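Local coordinates for putative transcriptional regulator TRANSCRIPTION REGULATOR protein (Rhizobium meliloti, PDB 5NLA) that acts as an AraC-like transcriptional activator that binds c-di-GMP by a PilZ-like mechanism to regulate extracellular polysaccharide production, probably through sequence-specific DNA binding, at residues G183-A188 / A233-V238; I169-P174 / R225-M230. All coordinates share one frame; numbering follows the deposited sequence.

Interaction 1. Residues G183-A188 / A233-V238; sequences GKLEGA and ACVAAV
A chi1 of -177° turns CG1 of Val235 away from its own N and toward Leu185 and Ala188, while CG2 lies beside the backbone N. Val235 CG1 comes within 3.4 Å of Ala188 CB and 3.8 Å of Leu185 CD1. The torsions of Leu185 (chi1 -86°) carry CD1 to Val235, although the residue's CB points to one side of it. The two side chains cross at about a right angle, with Leu185 CD1 also 4.0 Å from Val235 CB. A branched residue suits this place because its methyl stands close to the main chain and can enter the angle between Leu185 and Ala188; alanine, correspondingly short, lets the backbones approach to 6.8 Å between Ala188 CA and Val235 CA. Lys184 sits at the solvent-facing margin, where its carbonyl O meets Val235 CG1 at 4.1 Å. That same oxygen accepts a weak bond from the N of Ala188, the first residue to leave helical geometry. Beyond Val235 the chain makes an inverse gamma turn centred on Ala236. Gly187 O is hydrogen-bonded to Arg239 NH2, a second tie between the two parts of the chain. The contact is thus a helix-end packing: the last turn of helix 182-187, with Ala188 just after it, rests on Val235 in the C-terminal end region of helix 220-234.

Interaction 2. Residues I169-P174 / R225-M230; sequences ILLFMP and RTIRDM
Leu171, and more loosely Met173, meet the CG2 methyl of Ile227, and the strand leading to them is embedded in a sheet. At its start, Ile169 shares backbone hydrogen bonding with Leu128, and Leu170 pairs with Val100, so strand 166-173 is held between 124-129 and 97-104. Leu171 is the first residue to meet the helix: its CD1 lies 3.6 Å from Ile227 CG2. With CG anti to the carbonyl carbon (chi1 -51°) and an extended second torsion of 174°, the leucine sends this methyl outward from the sheet, and the two side chains meet at a slant. Its backbone pairs with Val126, and its O is hydrogen-bonded to Asn125 ND2 as well. Phe172, on the other face of the strand, packs against Leu155 and Leu377. At Met173 the flexible thioether returns to the helix-facing side, and its SD stands 4.5 Å from Ile227 CG2, a looser touch than that of the leucine. Beta-branched Ile227 suits the helix face because CG2 projects close to the backbone, toward the strand; Tyr204 of helix 196-211 touches it too. Within the helix, and apart from the contact with the strand, Arg228 NE forms a salt bridge with Asp229 OD1 at 3.2 Å; OD1 lies nearly in the guanidinium plane, 8° out of it. The pattern is that of a helix packed on the face of an antiparallel sheet, as in alpha+beta folds, with helix 220-234 meeting strand 166-173 here through Ile227.

In the fold
Both contacts draw on helix 220-234, whose middle serves interaction 2 and whose C-terminal region, through Val235, serves interaction 1; their centres are about 14 Å apart. The segments alternate along the sequence, strand and short helix first, then 225-230 and 233-238, so helix 220-234 is met at two levels, by strand 166-173 and by the later short helix 182-187. Helix 196-211 links the levels, since Leu201 touches both Met230 and Cys234. Interaction 2 lies about 10 Å from the centre of the chain and interaction 1 about 16 Å, centre to centre. Near the latter, Glu186 forms a salt bridge with Arg257 of helix 251-261.

Interaction 1. Residues G183-A188 / A233-V238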
loop_
_atom_site.group_PDB
_atom_site.type_symbol
_atom_site.label_atom_id
_atom_site.label_comp_id
_atom_site.label_asym_id
_atom_site.label_seq_id
_atom_site.Cartn_x
_atom_site.Cartn_y
_atom_site.Cartn_z
ATOM N N GLY A 183 -15.261 -4.618 -3.810
ATOM C CA GLY A 183 -16.410 -3.724 -3.940
ATOM C C GLY A 183 -16.546 -2.823 -2.732
ATOM O O GLY A 183 -16.616 -1.594 -2.862
ATOM N N LYS A 184 -16.571 -3.443 -1.555
ATOM C CA LYS A 184 -16.585 -2.714 -0.289
ATOM C C LYS A 184 -15.313 -1.893 -0.077
ATOM O O LYS A 184 -15.377 -0.779 0.437
ATOM C CB LYS A 184 -16.810 -3.673 0.889
ATOM C CG LYS A 184 -18.225 -4.237 0.948
ATOM C CD LYS A 184 -18.689 -4.483 2.381
ATOM C CE LYS A 184 -20.205 -4.634 2.474
ATOM N NZ LYS A 184 -20.683 -4.713 3.887
ATOM N N LEU A 185 -14.170 -2.436 -0.482
ATOM C CA LEU A 185 -12.884 -1.755 -0.313
ATOM C C LEU A 185 -12.736 -0.466 -1.142
ATOM O O LEU A 185 -12.068 0.465 -0.710
ATOM C CB LEU A 185 -11.722 -2.712 -0.618
ATOM C CG LEU A 185 -11.188 -3.610 0.508
ATOM C CD1 LEU A 185 -12.270 -4.096 1.462
ATOM C CD2 LEU A 185 -10.418 -4.789 -0.064
ATOM N N GLU A 186 -13.341 -0.426 -2.329
ATOM C CA GLU A 186 -13.351 0.785 -3.163
ATOM C C GLU A 186 -14.209 1.889 -2.549
ATOM O O GLU A 186 -13.812 3.048 -2.550
ATOM C CB GLU A 186 -13.836 0.463 -4.579
ATOM C CG GLU A 186 -12.791 -0.277 -5.404
ATOM C CD GLU A 186 -13.334 -0.904 -6.681
ATOM O OE1 GLU A 186 -14.473 -0.589 -7.091
ATOM O OE2 GLU A 186 -12.595 -1.709 -7.293
ATOM N N GLY A 187 -15.374 1.523 -2.021
ATOM C CA GLY A 187 -16.269 2.473 -1.372
ATOM C C GLY A 187 -15.783 3.004 -0.033
ATOM O O GLY A 187 -16.219 4.080 0.404
ATOM N N ALA A 188 -14.888 2.261 0.625
ATOM C CA ALA A 188 -14.350 2.653 1.934
ATOM C C ALA A 188 -12.943 3.243 1.860
ATOM O O ALA A 188 -12.232 3.223 2.844
ATOM C CB ALA A 188 -14.360 1.449 2.872
ATOM N N ALA A 233 -12.734 -7.559 7.553
ATOM C CA ALA A 233 -13.730 -7.369 8.626
ATOM C C ALA A 233 -13.795 -5.928 9.161
ATOM O O ALA A 233 -14.883 -5.407 9.388
ATOM C CB ALA A 233 -13.467 -8.332 9.775
ATOM N N CYS A 234 -12.646 -5.292 9.371
ATOM C CA CYS A 234 -12.627 -3.884 9.783
ATOM C C CYS A 234 -13.311 -2.945 8.794
ATOM O O CYS A 234 -13.988 -1.998 9.206
ATOM C CB CYS A 234 -11.202 -3.384 9.996
ATOM S SG CYS A 234 -10.361 -4.105 11.411
ATOM N N VAL A 235 -13.137 -3.204 7.500
ATOM C CA VAL A 235 -13.675 -2.322 6.461
ATOM C C VAL A 235 -15.216 -2.373 6.383
ATOM O O VAL A 235 -15.816 -1.485 5.787
ATOM C CB VAL A 235 -13.005 -2.575 5.086
ATOM C CG1 VAL A 235 -13.517 -1.601 4.030
ATOM C CG2 VAL A 235 -11.487 -2.469 5.215
ATOM N N ALA A 236 -15.861 -3.378 6.994
ATOM C CA ALA A 236 -17.297 -3.268 7.326
ATOM C C ALA A 236 -17.474 -2.096 8.314
ATOM O O ALA A 236 -17.475 -2.267 9.540
ATOM C CB ALA A 236 -17.832 -4.565 7.899
ATOM N N ALA A 237 -17.578 -0.898 7.724
ATOM C CA ALA A 237 -17.547 0.395 8.417
ATOM C C ALA A 237 -18.553 1.356 7.762
ATOM O O ALA A 237 -18.951 1.140 6.612
ATOM C CB ALA A 237 -16.145 0.979 8.346
ATOM N N VAL A 238 -18.942 2.413 8.485
ATOM C CA VAL A 238 -20.010 3.346 8.044
ATOM C C VAL A 238 -19.693 3.899 6.651
ATOM O O VAL A 238 -18.590 4.385 6.411
ATOM C CB VAL A 238 -20.234 4.513 9.060
ATOM C CG1 VAL A 238 -21.095 5.637 8.469
ATOM C CG2 VAL A 238 -20.878 3.997 10.346
#

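Interaction 2. Residues I169-P174 / R225-M230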
loop_
_atom_site.group_PDB
_atom_site.type_symbol
_atom_site.label_atom_id
_atom_site.label_comp_id
_atom_site.label_asym_id
_atom_site.label_seq_id
_atom_site.Cartn_x
_atom_site.Cartn_y
_atom_site.Cartn_z
ATOM N N ILE A 169 3.008 1.423 12.104
ATOM C CA ILE A 169 3.243 0.127 11.488
ATOM C C ILE A 169 2.274 0.011 10.296
ATOM O O ILE A 169 1.060 0.216 10.437
ATOM C CB ILE A 169 3.178 -1.027 12.521
ATOM C CG1 ILE A 169 3.585 -2.359 11.869
ATOM C CG2 ILE A 169 1.808 -1.129 13.175
ATOM C CD1 ILE A 169 4.165 -3.367 12.843
ATOM N N LEU A 170 2.841 -0.249 9.118
ATOM C CA LEU A 170 2.116 -0.203 7.842
ATOM C C LEU A 170 2.083 -1.578 7.159
ATOM O O LEU A 170 3.124 -2.214 7.000
ATOM C CB LEU A 170 2.805 0.774 6.892
ATOM C CG LEU A 170 2.883 2.277 7.194
ATOM C CD1 LEU A 170 3.676 2.951 6.078
ATOM C CD2 LEU A 170 1.504 2.912 7.322
ATOM N N LEU A 171 0.890 -2.013 6.752
ATOM C CA LEU A 171 0.701 -3.215 5.924
ATOM C C LEU A 171 0.451 -2.808 4.470
ATOM O O LEU A 171 -0.427 -1.982 4.183
ATOM C CB LEU A 171 -0.515 -4.021 6.395
ATOM C CG LEU A 171 -0.626 -4.389 7.870
ATOM C CD1 LEU A 171 -1.963 -5.058 8.153
ATOM C CD2 LEU A 171 0.524 -5.290 8.273
ATOM N N PHE A 172 1.227 -3.385 3.562
ATOM C CA PHE A 172 0.992 -3.229 2.135
ATOM C C PHE A 172 0.653 -4.620 1.613
ATOM O O PHE A 172 1.471 -5.526 1.684
ATOM C CB PHE A 172 2.228 -2.695 1.428
ATOM C CG PHE A 172 2.624 -1.296 1.825
ATOM C CD1 PHE A 172 2.045 -0.193 1.206
ATOM C CD2 PHE A 172 3.645 -1.075 2.768
ATOM C CE1 PHE A 172 2.428 1.104 1.550
ATOM C CE2 PHE A 172 4.043 0.220 3.106
ATOM C CZ PHE A 172 3.431 1.312 2.500
ATOM N N MET A 173 -0.570 -4.773 1.112
ATOM C CA MET A 173 -1.107 -6.063 0.674
ATOM C C MET A 173 -1.313 -5.995 -0.851
ATOM O O MET A 173 -1.964 -5.059 -1.337
ATOM C CB MET A 173 -2.441 -6.345 1.391
ATOM C CG MET A 173 -2.305 -6.720 2.876
ATOM S SD MET A 173 -3.776 -6.511 3.909
ATOM C CE MET A 173 -3.912 -4.746 3.762
ATOM N N PRO A 174 -0.754 -6.964 -1.616
ATOM C CA PRO A 174 -0.908 -6.913 -3.078
ATOM C C PRO A 174 -2.364 -7.062 -3.513
ATOM O O PRO A 174 -3.109 -7.795 -2.865
ATOM C CB PRO A 174 -0.092 -8.108 -3.573
ATOM C CG PRO A 174 0.717 -8.569 -2.420
ATOM C CD PRO A 174 -0.003 -8.158 -1.189
ATOM N N ARG A 225 -3.229 -14.858 6.254
ATOM C CA ARG A 225 -4.659 -15.128 6.164
ATOM C C ARG A 225 -5.488 -14.439 7.266
ATOM O O ARG A 225 -6.545 -13.883 6.959
ATOM C CB ARG A 225 -4.937 -16.643 6.125
ATOM C CG ARG A 225 -6.046 -17.003 5.155
ATOM C CD ARG A 225 -6.162 -18.498 4.882
ATOM N NE ARG A 225 -6.893 -18.715 3.629
ATOM C CZ ARG A 225 -7.710 -19.735 3.358
ATOM N NH1 ARG A 225 -7.942 -20.714 4.236
ATOM N NH2 ARG A 225 -8.310 -19.779 2.166
ATOM N N THR A 226 -5.020 -14.436 8.518
ATOM C CA THR A 226 -5.820 -13.808 9.598
ATOM C C THR A 226 -5.742 -12.281 9.469
ATOM O O THR A 226 -6.717 -11.592 9.764
ATOM C CB THR A 226 -5.535 -14.288 11.074
ATOM O OG1 THR A 226 -5.011 -13.223 11.881
ATOM C CG2 THR A 226 -4.617 -15.491 11.163
ATOM N N ILE A 227 -4.601 -11.761 9.011
ATOM C CA ILE A 227 -4.488 -10.335 8.688
ATOM C C ILE A 227 -5.443 -9.954 7.552
ATOM O O ILE A 227 -6.097 -8.922 7.623
ATOM C CB ILE A 227 -3.027 -9.912 8.378
ATOM C CG1 ILE A 227 -2.190 -10.007 9.662
ATOM C CG2 ILE A 227 -2.955 -8.483 7.818
ATOM C CD1 ILE A 227 -0.707 -9.736 9.487
ATOM N N ARG A 228 -5.544 -10.785 6.521
ATOM C CA ARG A 228 -6.541 -10.553 5.465
ATOM C C ARG A 228 -7.955 -10.489 6.064
ATOM O O ARG A 228 -8.684 -9.522 5.840
ATOM C CB ARG A 228 -6.465 -11.638 4.383
ATOM C CG ARG A 228 -7.428 -11.440 3.219
ATOM C CD ARG A 228 -7.530 -12.682 2.360
ATOM N NE ARG A 228 -8.191 -13.793 3.045
ATOM C CZ ARG A 228 -8.118 -15.076 2.674
ATOM N NH1 ARG A 228 -7.396 -15.454 1.617
ATOM N NH2 ARG A 228 -8.770 -16.002 3.373
ATOM N N ASP A 229 -8.320 -11.514 6.829
ATOM C CA ASP A 229 -9.659 -11.606 7.409
ATOM C C ASP A 229 -9.947 -10.435 8.360
ATOM O O ASP A 229 -10.971 -9.758 8.221
ATOM C CB ASP A 229 -9.871 -12.970 8.099
ATOM C CG ASP A 229 -9.952 -14.136 7.096
ATOM O OD1 ASP A 229 -9.741 -13.919 5.875
ATOM O OD2 ASP A 229 -10.229 -15.276 7.527
ATOM N N MET A 230 -9.030 -10.183 9.298
ATOM C CA MET A 230 -9.123 -9.024 10.186
ATOM C C MET A 230 -9.312 -7.704 9.405
ATOM O O MET A 230 -10.171 -6.888 9.764
ATOM C CB MET A 230 -7.880 -8.915 11.083
ATOM C CG MET A 230 -7.838 -9.875 12.250
ATOM S SD MET A 230 -6.297 -9.780 13.167
ATOM C CE MET A 230 -6.563 -11.107 14.318
#